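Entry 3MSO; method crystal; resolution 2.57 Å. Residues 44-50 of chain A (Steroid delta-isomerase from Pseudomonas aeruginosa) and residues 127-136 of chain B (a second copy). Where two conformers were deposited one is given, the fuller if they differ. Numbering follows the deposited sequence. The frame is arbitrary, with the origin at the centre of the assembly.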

# COMPACT_ATOMS: atom_id res chain seq x y z
N MSE A 44 5.38 2.25 6.57
CA MSE A 44 4.12 2.36 5.86
C MSE A 44 3.73 3.77 5.47
O MSE A 44 3.19 3.96 4.37
CB MSE A 44 3.00 1.76 6.72
CG MSE A 44 2.97 0.23 6.72
SE MSE A 44 2.59 -0.48 4.92
CE MSE A 44 0.78 0.16 4.64
N ALA A 45 3.95 4.75 6.39
CA ALA A 45 3.52 6.15 6.30
C ALA A 45 4.62 7.20 6.33
O ALA A 45 5.66 7.02 6.98
CB ALA A 45 2.52 6.45 7.40
N HIS A 46 4.32 8.32 5.65
CA HIS A 46 5.10 9.53 5.48
C HIS A 46 5.13 10.30 6.81
O HIS A 46 6.22 10.63 7.30
CB HIS A 46 4.40 10.38 4.41
CG HIS A 46 5.29 11.25 3.57
ND1 HIS A 46 5.79 10.81 2.34
CD2 HIS A 46 5.63 12.56 3.73
CE1 HIS A 46 6.44 11.84 1.83
NE2 HIS A 46 6.38 12.91 2.63
N LYS A 47 3.94 10.57 7.38
CA LYS A 47 3.72 11.31 8.61
C LYS A 47 4.25 10.56 9.83
O LYS A 47 3.81 9.44 10.09
CB LYS A 47 2.22 11.63 8.77
N PRO A 48 5.21 11.16 10.59
CA PRO A 48 5.73 10.48 11.78
C PRO A 48 4.74 10.45 12.94
O PRO A 48 3.76 11.19 12.93
CB PRO A 48 6.99 11.29 12.13
CG PRO A 48 6.73 12.64 11.60
CD PRO A 48 5.84 12.49 10.41
N TYR A 49 4.98 9.57 13.93
CA TYR A 49 4.14 9.43 15.11
C TYR A 49 4.91 10.09 16.22
O TYR A 49 5.98 9.60 16.61
CB TYR A 49 3.85 7.96 15.43
CG TYR A 49 3.05 7.26 14.36
CD1 TYR A 49 3.68 6.68 13.26
CD2 TYR A 49 1.67 7.16 14.45
CE1 TYR A 49 2.95 6.02 12.28
CE2 TYR A 49 0.93 6.47 13.49
CZ TYR A 49 1.57 5.91 12.40
OH TYR A 49 0.84 5.26 11.43
N ALA A 50 4.42 11.23 16.68
CA ALA A 50 5.08 12.06 17.69
C ALA A 50 4.63 11.79 19.12
O ALA A 50 3.43 11.69 19.39
CB ALA A 50 4.90 13.52 17.34
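Chain B 127-136: GEEMGRRLAS

Chain B 127-136 is helical throughout, and the helix extends beyond the stretch at both ends. Its backbone bonds follow the i to i-4 pattern. Gly B131 N donates to Gly B127 O at 3.2 Å, Arg B132 N to Glu B128 O at 3.1 Å, and Ser B136 N to Arg B132 O at 2.9 Å. Phi and psi stay in the helical range at every residue.

Chain A 44-50 is mostly extended loop. Met A44 and His A46 have helix-like phi and psi, at -92/-41° and -71/-53°, but they do not make a helix. Ala A45, Lys A47 and Pro A48 are extended. Tyr A49 and Ala A50 belong to a strand.

The two stretches run in the same general direction, so their residue numbers rise together along the contact. Ala A45 CA lies 6.0 Å from Glu B128 CA. Four residues further along each chain, Tyr A49 CA lies 8.1 Å from Arg B132 CA. The backbones are therefore closer at the first pair than at the second. The side chains of Glu B128 and Tyr A49 reach across between them. The two stretches together bury 316 Å² against each other.

On the helix, the contact is made by Glu B128, Arg B132 and Ala B135, spaced four and three residues apart. This spacing places them along one side of the helix. Glu B129, Met B130, Arg B133 and Leu B134 are out of reach of chain A.

Glu B128 leaves its backbone sideways to chain A, but its carboxylate comes nearer. It accepts the one hydrogen bond across the stretches. His A46 N donates to Glu B128 OE2 at 3.3 Å, with an angle of 156° at the hydrogen. The bond is long but fairly straight. Because the donor is a backbone amide, the imidazole is not needed for it, and the end of that side chain leads away. Ala A45 CB points toward the helix and lies 3.4 Å from Glu B128 OE1.

Lys A47 also points toward the helix. It is modelled only as far as CB, so the position of its amine is unknown. Lys A47 CB is 3.8 Å from Arg B132 NE and 4.1 Å from Glu B128 OE1. Arg B132 is modelled as far as NE, and its guanidinium end is likewise missing. Pro A48 O lies 3.8 Å from Arg B132 NE. Pro A48 itself directs its CB away from the helix.

Tyr A49 reaches the helix with its ring. Its chi1 is -64° (m), and the end of the side chain comes nearer to chain B than the CA-to-CB bond suggests. Tyr A49 CE2 packs 3.9 Å from Ala B135 CB, an apolar contact, and 4.4 Å from Arg B132 CA. Gly B131 has no side chain; an ideal CB there would stand 4.4 Å from Tyr A49 OH, and there is room for it, so the ring does not require a glycine at this position.

Within the helix, Arg B133 NH1 forms a salt bridge with Glu B129 OE2 at 2.7 Å, away from the contact.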

# COMPACT_ATOMS: atom_id res chain seq x y z
N GLY B 127 -5.86 4.82 3.54
CA GLY B 127 -5.19 3.85 4.40
C GLY B 127 -4.27 4.50 5.44
O GLY B 127 -4.37 4.18 6.62
N GLU B 128 -3.42 5.46 5.00
CA GLU B 128 -2.49 6.20 5.85
C GLU B 128 -3.24 6.86 7.02
O GLU B 128 -2.86 6.67 8.18
CB GLU B 128 -1.79 7.29 5.01
CG GLU B 128 -0.28 7.22 4.94
CD GLU B 128 0.42 8.46 5.48
OE1 GLU B 128 0.20 8.81 6.66
OE2 GLU B 128 1.24 9.04 4.73
N GLU B 129 -4.32 7.60 6.70
CA GLU B 129 -5.14 8.36 7.65
C GLU B 129 -5.95 7.47 8.58
O GLU B 129 -6.09 7.82 9.75
CB GLU B 129 -6.02 9.34 6.90
CG GLU B 129 -6.19 10.68 7.61
CD GLU B 129 -4.92 11.43 7.95
OE1 GLU B 129 -4.11 11.67 7.03
OE2 GLU B 129 -4.75 11.79 9.13
N MSE B 130 -6.46 6.33 8.06
CA MSE B 130 -7.22 5.35 8.83
C MSE B 130 -6.36 4.83 9.98
O MSE B 130 -6.82 4.78 11.12
CB MSE B 130 -7.66 4.20 7.92
CG MSE B 130 -8.97 4.47 7.22
SE MSE B 130 -10.40 4.79 8.49
CE MSE B 130 -10.41 3.03 9.38
N GLY B 131 -5.11 4.48 9.67
CA GLY B 131 -4.11 3.96 10.61
C GLY B 131 -3.68 4.99 11.64
O GLY B 131 -3.53 4.68 12.82
N ARG B 132 -3.48 6.24 11.17
CA ARG B 132 -3.10 7.40 11.98
C ARG B 132 -4.23 7.66 13.00
O ARG B 132 -3.92 7.85 14.17
CB ARG B 132 -2.86 8.61 11.04
CG ARG B 132 -2.13 9.80 11.67
CD ARG B 132 -0.86 10.25 10.92
NE ARG B 132 0.17 10.79 11.81
N ARG B 133 -5.53 7.59 12.58
CA ARG B 133 -6.69 7.79 13.48
C ARG B 133 -6.79 6.69 14.50
O ARG B 133 -7.01 6.97 15.67
CB ARG B 133 -8.04 7.85 12.75
CG ARG B 133 -8.28 9.03 11.86
CD ARG B 133 -8.60 10.35 12.56
NE ARG B 133 -9.13 11.29 11.57
CZ ARG B 133 -8.42 11.81 10.56
NH1 ARG B 133 -7.14 11.50 10.42
NH2 ARG B 133 -9.00 12.63 9.70
N LEU B 134 -6.67 5.43 14.06
CA LEU B 134 -6.77 4.33 15.01
C LEU B 134 -5.66 4.42 16.06
O LEU B 134 -5.93 4.18 17.23
CB LEU B 134 -6.77 2.99 14.29
CG LEU B 134 -7.93 2.72 13.37
CD1 LEU B 134 -7.75 1.37 12.71
CD2 LEU B 134 -9.27 2.83 14.09
N ALA B 135 -4.46 4.87 15.64
CA ALA B 135 -3.30 5.10 16.51
C ALA B 135 -3.59 6.25 17.49
O ALA B 135 -3.17 6.18 18.65
CB ALA B 135 -2.07 5.44 15.68
N SER B 136 -4.29 7.31 17.01
CA SER B 136 -4.69 8.48 17.79
C SER B 136 -5.68 8.07 18.89
O SER B 136 -5.49 8.47 20.05
CB SER B 136 -5.30 9.54 16.89